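PDB 2F2L: peptidoglycan recognition protein-LC isoform LCx, which binds a monomeric peptidoglycan fragment and probably acts as a pattern-recognition receptor of the fly innate immune system. Local coordinates for residues Leu131-Leu143 against Tyr154-Glu166. Numbering follows the deposited sequence.
With MLD (glcnac(beta1-4)-murnac(1,6-anhydro)-L-ala-gamma-D-glu-meso-a2pm-D-ala), chain G.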
loop_
_atom_site.group_PDB
_atom_site.type_symbol
_atom_site.label_atom_id
_atom_site.label_comp_id
_atom_site.label_asym_id
_atom_site.label_seq_id
_atom_site.Cartn_x
_atom_site.Cartn_y
_atom_site.Cartn_z
ATOM N N LEU B 131 11.961 -28.228 -2.650
ATOM C CA LEU B 131 12.859 -27.523 -3.551
ATOM C C LEU B 131 13.975 -28.454 -4.012
ATOM O O LEU B 131 14.448 -29.266 -3.248
ATOM C CB LEU B 131 13.511 -26.328 -2.841
ATOM C CG LEU B 131 12.663 -25.125 -2.428
ATOM C CD1 LEU B 131 13.521 -24.141 -1.595
ATOM C CD2 LEU B 131 12.096 -24.440 -3.639
ATOM N N THR B 132 14.421 -28.287 -5.250
ATOM C CA THR B 132 15.602 -28.978 -5.726
ATOM C C THR B 132 16.827 -28.531 -4.929
ATOM O O THR B 132 16.857 -27.421 -4.370
ATOM C CB THR B 132 15.879 -28.670 -7.190
ATOM O OG1 THR B 132 15.944 -27.248 -7.360
ATOM C CG2 THR B 132 14.795 -29.254 -8.089
ATOM N N THR B 133 17.827 -29.409 -4.898
ATOM C CA THR B 133 19.122 -29.137 -4.286
ATOM C C THR B 133 19.815 -27.946 -4.966
ATOM O O THR B 133 20.498 -27.166 -4.303
ATOM C CB THR B 133 20.026 -30.407 -4.358
ATOM O OG1 THR B 133 19.459 -31.447 -3.540
ATOM C CG2 THR B 133 21.436 -30.114 -3.885
ATOM N N ASN B 134 19.618 -27.789 -6.277
ATOM C CA ASN B 134 20.216 -26.666 -7.018
ATOM C C ASN B 134 19.198 -25.608 -7.501
ATOM O O ASN B 134 19.310 -25.082 -8.624
ATOM C CB ASN B 134 21.047 -27.203 -8.194
ATOM C CG ASN B 134 20.241 -28.100 -9.132
ATOM O OD1 ASN B 134 19.108 -28.499 -8.829
ATOM N ND2 ASN B 134 20.833 -28.430 -10.278
ATOM N N TYR B 135 18.229 -25.277 -6.648
ATOM C CA TYR B 135 17.191 -24.308 -7.003
ATOM C C TYR B 135 17.799 -22.953 -7.328
ATOM O O TYR B 135 18.814 -22.558 -6.744
ATOM C CB TYR B 135 16.152 -24.166 -5.888
ATOM C CG TYR B 135 16.672 -23.481 -4.645
ATOM C CD1 TYR B 135 16.678 -22.082 -4.542
ATOM C CD2 TYR B 135 17.162 -24.219 -3.570
ATOM C CE1 TYR B 135 17.169 -21.442 -3.397
ATOM C CE2 TYR B 135 17.652 -23.587 -2.423
ATOM C CZ TYR B 135 17.649 -22.197 -2.345
ATOM O OH TYR B 135 18.140 -21.574 -1.222
ATOM N N ARG B 136 17.189 -22.263 -8.285
ATOM C CA ARG B 136 17.593 -20.911 -8.660
ATOM C C ARG B 136 16.747 -19.885 -7.888
ATOM O O ARG B 136 15.525 -20.031 -7.788
ATOM C CB ARG B 136 17.461 -20.722 -10.175
ATOM C CG ARG B 136 18.414 -21.617 -10.971
ATOM C CD ARG B 136 18.533 -21.187 -12.422
ATOM N NE ARG B 136 19.030 -22.257 -13.293
ATOM C CZ ARG B 136 19.474 -22.082 -14.540
ATOM N NH1 ARG B 136 19.501 -20.874 -15.087
ATOM N NH2 ARG B 136 19.897 -23.123 -15.250
ATOM N N LEU B 137 17.417 -18.882 -7.311
ATOM C CA LEU B 137 16.741 -17.847 -6.535
ATOM C C LEU B 137 16.803 -16.523 -7.285
ATOM O O LEU B 137 17.862 -16.162 -7.816
ATOM C CB LEU B 137 17.366 -17.713 -5.150
ATOM C CG LEU B 137 16.656 -16.702 -4.237
ATOM C CD1 LEU B 137 16.582 -17.197 -2.823
ATOM C CD2 LEU B 137 17.351 -15.342 -4.298
ATOM N N TYR B 138 15.669 -15.817 -7.324
ATOM C CA TYR B 138 15.547 -14.530 -8.001
ATOM C C TYR B 138 14.889 -13.474 -7.114
ATOM O O TYR B 138 14.080 -13.789 -6.250
ATOM C CB TYR B 138 14.698 -14.652 -9.271
ATOM C CG TYR B 138 15.150 -15.722 -10.233
ATOM C CD1 TYR B 138 16.117 -15.456 -11.203
ATOM C CD2 TYR B 138 14.599 -16.999 -10.181
ATOM C CE1 TYR B 138 16.522 -16.435 -12.078
ATOM C CE2 TYR B 138 15.003 -17.982 -11.049
ATOM C CZ TYR B 138 15.966 -17.706 -11.989
ATOM O OH TYR B 138 16.356 -18.707 -12.855
ATOM N N GLY B 139 15.249 -12.217 -7.351
ATOM C CA GLY B 139 14.470 -11.091 -6.845
ATOM C C GLY B 139 13.261 -10.928 -7.761
ATOM O O GLY B 139 13.340 -11.204 -8.947
ATOM N N HIS B 140 12.134 -10.523 -7.183
ATOM C CA HIS B 140 10.889 -10.230 -7.929
ATOM C C HIS B 140 11.166 -9.340 -9.153
ATOM O O HIS B 140 10.642 -9.589 -10.241
ATOM C CB HIS B 140 9.920 -9.562 -6.943
ATOM C CG HIS B 140 8.518 -9.372 -7.432
ATOM N ND1 HIS B 140 7.566 -8.736 -6.664
ATOM C CD2 HIS B 140 7.903 -9.712 -8.589
ATOM C CE1 HIS B 140 6.423 -8.696 -7.327
ATOM N NE2 HIS B 140 6.598 -9.293 -8.493
ATOM N N ARG B 141 11.990 -8.309 -8.976
ATOM C CA ARG B 141 12.313 -7.387 -10.072
ATOM C C ARG B 141 12.957 -7.990 -11.317
ATOM O O ARG B 141 12.928 -7.361 -12.374
ATOM C CB ARG B 141 13.188 -6.236 -9.589
ATOM C CG ARG B 141 14.434 -6.620 -8.831
ATOM C CD ARG B 141 14.636 -5.594 -7.723
ATOM N NE ARG B 141 15.755 -4.768 -8.001
ATOM C CZ ARG B 141 16.005 -3.588 -7.443
ATOM N NH1 ARG B 141 15.185 -2.990 -6.563
ATOM N NH2 ARG B 141 17.117 -2.984 -7.803
ATOM N N GLN B 142 13.554 -9.177 -11.198
ATOM C CA GLN B 142 14.156 -9.842 -12.357
ATOM C C GLN B 142 13.088 -10.460 -13.272
ATOM O O GLN B 142 13.361 -10.730 -14.433
ATOM C CB GLN B 142 15.150 -10.926 -11.898
ATOM C CG GLN B 142 16.278 -10.432 -10.996
ATOM C CD GLN B 142 17.135 -11.552 -10.444
ATOM O OE1 GLN B 142 17.043 -11.894 -9.262
ATOM N NE2 GLN B 142 17.980 -12.140 -11.304
ATOM N N LEU B 143 11.885 -10.679 -12.748
ATOM C CA LEU B 143 10.817 -11.371 -13.460
ATOM C C LEU B 143 9.574 -10.506 -13.742
ATOM O O LEU B 143 8.659 -10.924 -14.464
ATOM C CB LEU B 143 10.411 -12.606 -12.640
ATOM C CG LEU B 143 11.569 -13.564 -12.270
ATOM C CD1 LEU B 143 11.090 -14.686 -11.386
ATOM C CD2 LEU B 143 12.243 -14.138 -13.520
ATOM N N TYR B 154 17.470 -6.727 -2.262
ATOM C CA TYR B 154 17.998 -7.290 -3.508
ATOM C C TYR B 154 19.516 -7.374 -3.504
ATOM O O TYR B 154 20.083 -8.378 -3.934
ATOM C CB TYR B 154 17.545 -6.486 -4.716
ATOM C CG TYR B 154 17.902 -7.118 -6.035
ATOM C CD1 TYR B 154 17.353 -8.323 -6.415
ATOM C CD2 TYR B 154 18.775 -6.494 -6.916
ATOM C CE1 TYR B 154 17.667 -8.904 -7.643
ATOM C CE2 TYR B 154 19.088 -7.056 -8.139
ATOM C CZ TYR B 154 18.533 -8.260 -8.495
ATOM O OH TYR B 154 18.841 -8.818 -9.705
ATOM N N LYS B 155 20.185 -6.326 -3.039
ATOM C CA LYS B 155 21.644 -6.354 -2.973
ATOM C C LYS B 155 22.138 -7.512 -2.085
ATOM O O LYS B 155 23.175 -8.110 -2.368
ATOM C CB LYS B 155 22.218 -5.016 -2.494
ATOM C CG LYS B 155 22.196 -3.937 -3.544
ATOM C CD LYS B 155 23.095 -2.753 -3.172
ATOM C CE LYS B 155 22.460 -1.823 -2.165
ATOM N NZ LYS B 155 23.293 -0.597 -1.952
ATOM N N ILE B 156 21.383 -7.835 -1.036
ATOM C CA ILE B 156 21.752 -8.940 -0.147
ATOM C C ILE B 156 21.586 -10.306 -0.841
ATOM O O ILE B 156 22.515 -11.112 -0.860
ATOM C CB ILE B 156 20.969 -8.867 1.191
ATOM C CG1 ILE B 156 21.463 -7.661 2.010
ATOM C CG2 ILE B 156 21.141 -10.144 1.999
ATOM C CD1 ILE B 156 20.620 -7.351 3.224
ATOM N N ILE B 157 20.417 -10.561 -1.424
ATOM C CA ILE B 157 20.146 -11.869 -2.016
ATOM C C ILE B 157 20.973 -12.128 -3.297
ATOM O O ILE B 157 21.216 -13.282 -3.632
ATOM C CB ILE B 157 18.630 -12.114 -2.309
ATOM C CG1 ILE B 157 18.168 -11.303 -3.517
ATOM C CG2 ILE B 157 17.773 -11.846 -1.063
ATOM C CD1 ILE B 157 16.702 -11.467 -3.832
ATOM N N LYS B 158 21.388 -11.070 -4.000
ATOM C CA LYS B 158 22.316 -11.203 -5.132
ATOM C C LYS B 158 23.628 -11.895 -4.756
ATOM O O LYS B 158 24.299 -12.412 -5.626
ATOM C CB LYS B 158 22.667 -9.843 -5.747
ATOM C CG LYS B 158 21.799 -9.443 -6.907
ATOM C CD LYS B 158 22.335 -8.191 -7.622
ATOM C CE LYS B 158 23.587 -8.502 -8.426
ATOM N NZ LYS B 158 23.774 -7.562 -9.569
ATOM N N LYS B 159 24.003 -11.867 -3.478
ATOM C CA LYS B 159 25.227 -12.523 -2.999
ATOM C C LYS B 159 24.997 -13.913 -2.408
ATOM O O LYS B 159 25.945 -14.538 -1.924
ATOM C CB LYS B 159 25.908 -11.657 -1.951
ATOM C CG LYS B 159 26.399 -10.330 -2.477
ATOM C CD LYS B 159 26.595 -9.372 -1.332
ATOM C CE LYS B 159 27.300 -8.098 -1.751
ATOM N NZ LYS B 159 26.769 -6.959 -0.961
ATOM N N TRP B 160 23.755 -14.392 -2.440
ATOM C CA TRP B 160 23.442 -15.738 -1.978
ATOM C C TRP B 160 23.793 -16.774 -3.052
ATOM O O TRP B 160 23.632 -16.515 -4.251
ATOM C CB TRP B 160 21.962 -15.845 -1.590
ATOM C CG TRP B 160 21.606 -15.151 -0.297
ATOM C CD1 TRP B 160 22.420 -14.353 0.468
ATOM C CD2 TRP B 160 20.332 -15.173 0.368
ATOM N NE1 TRP B 160 21.740 -13.912 1.570
ATOM C CE2 TRP B 160 20.455 -14.393 1.532
ATOM C CE3 TRP B 160 19.102 -15.794 0.096
ATOM C CZ2 TRP B 160 19.392 -14.203 2.428
ATOM C CZ3 TRP B 160 18.046 -15.603 0.981
ATOM C CH2 TRP B 160 18.199 -14.818 2.133
ATOM N N PRO B 161 24.272 -17.959 -2.627
ATOM C CA PRO B 161 24.813 -18.913 -3.592
ATOM C C PRO B 161 23.804 -19.395 -4.649
ATOM O O PRO B 161 24.202 -19.672 -5.786
ATOM C CB PRO B 161 25.284 -20.078 -2.705
ATOM C CG PRO B 161 25.467 -19.458 -1.346
ATOM C CD PRO B 161 24.343 -18.496 -1.255
ATOM N N HIS B 162 22.524 -19.471 -4.297
ATOM C CA HIS B 162 21.516 -19.918 -5.259
ATOM C C HIS B 162 21.021 -18.831 -6.224
ATOM O O HIS B 162 20.250 -19.127 -7.143
ATOM C CB HIS B 162 20.344 -20.546 -4.521
ATOM C CG HIS B 162 20.686 -21.848 -3.864
ATOM N ND1 HIS B 162 20.471 -23.066 -4.475
ATOM C CD2 HIS B 162 21.239 -22.125 -2.657
ATOM C CE1 HIS B 162 20.876 -24.036 -3.673
ATOM N NE2 HIS B 162 21.336 -23.492 -2.559
ATOM N N TRP B 163 21.448 -17.581 -6.017
ATOM C CA TRP B 163 20.995 -16.488 -6.866
ATOM C C TRP B 163 21.372 -16.773 -8.318
ATOM O O TRP B 163 22.448 -17.308 -8.592
ATOM C CB TRP B 163 21.545 -15.124 -6.411
ATOM C CG TRP B 163 21.093 -13.993 -7.332
ATOM C CD1 TRP B 163 19.847 -13.412 -7.382
ATOM C CD2 TRP B 163 21.869 -13.348 -8.352
ATOM N NE1 TRP B 163 19.815 -12.451 -8.359
ATOM C CE2 TRP B 163 21.039 -12.389 -8.967
ATOM C CE3 TRP B 163 23.186 -13.490 -8.807
ATOM C CZ2 TRP B 163 21.484 -11.577 -10.007
ATOM C CZ3 TRP B 163 23.629 -12.676 -9.839
ATOM C CH2 TRP B 163 22.778 -11.736 -10.429
ATOM N N SER B 164 20.463 -16.452 -9.236
ATOM C CA SER B 164 20.701 -16.598 -10.665
ATOM C C SER B 164 20.229 -15.360 -11.419
ATOM O O SER B 164 19.256 -14.704 -11.006
ATOM C CB SER B 164 19.979 -17.845 -11.184
ATOM O OG SER B 164 20.073 -17.943 -12.593
ATOM N N HIS B 165 20.936 -15.021 -12.504
ATOM C CA HIS B 165 20.462 -13.999 -13.444
ATOM C C HIS B 165 19.975 -14.600 -14.754
ATOM O O HIS B 165 19.749 -13.873 -15.717
ATOM C CB HIS B 165 21.499 -12.881 -13.694
ATOM C CG HIS B 165 22.759 -13.323 -14.379
ATOM N ND1 HIS B 165 22.796 -13.734 -15.694
ATOM C CD2 HIS B 165 24.040 -13.344 -13.945
ATOM C CE1 HIS B 165 24.042 -14.025 -16.029
ATOM N NE2 HIS B 165 24.817 -13.797 -14.985
ATOM N N GLU B 166 19.793 -15.917 -14.780
ATOM C CA GLU B 166 19.249 -16.610 -15.943
ATOM C C GLU B 166 17.828 -17.054 -15.637
ATOM O O GLU B 166 16.850 -16.539 -16.189
ATOM C CB GLU B 166 20.107 -17.824 -16.292
ATOM C CG GLU B 166 21.480 -17.472 -16.827
ATOM C CD GLU B 166 22.271 -18.702 -17.226
ATOM O OE1 GLU B 166 21.855 -19.417 -18.174
ATOM O OE2 GLU B 166 23.315 -18.954 -16.584
HETATM C CAA MLD G . 8.189 -0.578 -3.353
HETATM C CAB MLD G . 7.670 -1.569 -4.383
HETATM O OAC MLD G . 8.061 -2.729 -4.385
HETATM N N2 MLD G . 6.783 -1.070 -5.239
HETATM C C2 MLD G . 6.182 -1.826 -6.331
HETATM C C3 MLD G . 6.387 -1.005 -7.607
HETATM O O3 MLD G . 7.780 -0.770 -7.893
HETATM C C4 MLD G . 5.650 -1.634 -8.785
HETATM O O4 MLD G . 5.731 -0.719 -9.863
HETATM C C5 MLD G . 4.178 -1.844 -8.414
HETATM C C6 MLD G . 3.323 -2.587 -9.456
HETATM O O6 MLD G . 1.926 -2.486 -9.051
HETATM O O5 MLD G . 4.142 -2.681 -7.261
HETATM C C1 MLD G . 4.698 -2.038 -6.091
HETATM O O1 MLD G . 4.541 -2.900 -4.995
HETATM C CA4 MLD G . 3.162 -2.976 -4.562
HETATM C CA5 MLD G . 2.623 -1.762 -3.805
HETATM O OA5 MLD G . 2.172 -2.057 -2.440
HETATM C CA6 MLD G . 1.323 -1.550 -4.501
HETATM O OA6 MLD G . 0.451 -2.481 -3.891
HETATM C CA1 MLD G . 1.126 -3.005 -2.709
HETATM C CA2 MLD G . 1.735 -4.369 -3.075
HETATM N NAD MLD G . 1.834 -5.210 -1.863
HETATM C CAE MLD G . 1.291 -6.411 -1.778
HETATM C CAF MLD G . 1.497 -7.098 -0.443
HETATM O OAG MLD G . 0.677 -6.962 -2.692
HETATM C CA3 MLD G . 3.132 -4.209 -3.671
HETATM O OAH MLD G . 3.520 -5.370 -4.485
HETATM C CAI MLD G . 4.390 -6.309 -3.807
HETATM C CAJ MLD G . 5.854 -5.995 -4.010
HETATM C CAL MLD G . 4.118 -7.728 -4.350
HETATM O OAM MLD G . 4.825 -8.636 -3.928
HETATM N N MLD G . 3.132 -7.909 -5.228
HETATM C CA MLD G . 2.757 -9.216 -5.783
HETATM C CB MLD G . 1.713 -9.795 -4.822
HETATM C C MLD G . 2.092 -8.957 -7.147
HETATM O O MLD G . 1.165 -8.149 -7.240
HETATM N NAN MLD G . 2.620 -9.638 -8.161
HETATM C CAO MLD G . 2.168 -9.567 -9.559
HETATM C CAP MLD G . 3.374 -9.375 -10.535
HETATM O OBA MLD G . 3.167 -9.693 -11.709
HETATM O OAQ MLD G . 4.479 -8.959 -10.108
HETATM C CBB MLD G . 1.565 -10.912 -9.951
HETATM C CBC MLD G . 0.253 -11.253 -9.264
HETATM C CBD MLD G . -0.267 -12.587 -9.827
HETATM O OBE MLD G . 0.496 -13.423 -10.313
HETATM N NBF MLD G . -1.570 -12.757 -9.751
HETATM C CBG MLD G . -2.227 -13.976 -10.241
HETATM C CBH MLD G . -2.130 -14.039 -11.778
HETATM O OBI MLD G . -2.348 -13.046 -12.470
HETATM N NBJ MLD G . -1.757 -15.219 -12.271
HETATM C CBK MLD G . -1.623 -15.504 -13.718
HETATM C CBL MLD G . -2.516 -16.705 -14.052
HETATM C CBM MLD G . -0.183 -15.842 -14.159
HETATM O OBO MLD G . 0.610 -16.316 -13.304
HETATM O OBN MLD G . 0.084 -15.634 -15.369
HETATM C CBP MLD G . -3.685 -13.975 -9.751
HETATM C CBQ MLD G . -4.336 -15.364 -9.874
HETATM C CBR MLD G . -5.729 -15.379 -9.240
HETATM C CBS MLD G . -6.192 -16.780 -8.836
HETATM C CBT MLD G . -5.411 -17.237 -7.596
HETATM O OBV MLD G . -5.713 -16.698 -6.519
HETATM O OBU MLD G . -4.539 -18.115 -7.751
HETATM N NBW MLD G . -5.967 -17.716 -9.945
HETATM O O HOH W 1 18.475 -11.144 -14.213
#
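L137 forms a single parallel beta bridge with W163: L137 N donates to H162 O at 2.8 Å, and S164 N donates to L137 O at 3.0 Å. The tail thus follows edge strand 135-139 only briefly. Just before the bridge, the H162 ring lies on one face of the Y135 ring in an offset stack, with planes 1° apart and centroids 3.8 Å apart. In its own plane, H162 ND1 gives a hydrogen bond to a lone pair of Y135 O at 2.9 Å, which fixes the ring's rotation. Helix 112-127 also touches Y135, through L122 and V126.

With CG anti to the backbone N (chi1 -176°), L137 turns one methyl, CD2, to I157 CD1 and the other, CD1, to the edge of the W160 ring.

The Q142 chain is stretched out, and its amide ties strand end to tail. Q142 OE1 accepts from G139 N and, at 3.0 Å, from W163 NE1, which come from opposite faces of the amide plane. Q142 NE2 donates to a lone pair of S164 O at 2.9 Å, nearly in the amide plane. Q142 CG also packs on Y154 OH at 3.3 Å.

Two kinks in the R141 chain bring its guanidinium over one face of Y154, planes 25° apart, while K158 CG covers the opposite face. E151 forms a salt bridge with R141.

The adjoining H140 hydrogen-bonds the bound peptidoglycan fragment through NE2. The contact packs helix 151-157 and the C-terminal tail against edge strand 135-139 of the mixed sheet in an amidase-like peptidoglycan recognition domain, beside its ligand pocket.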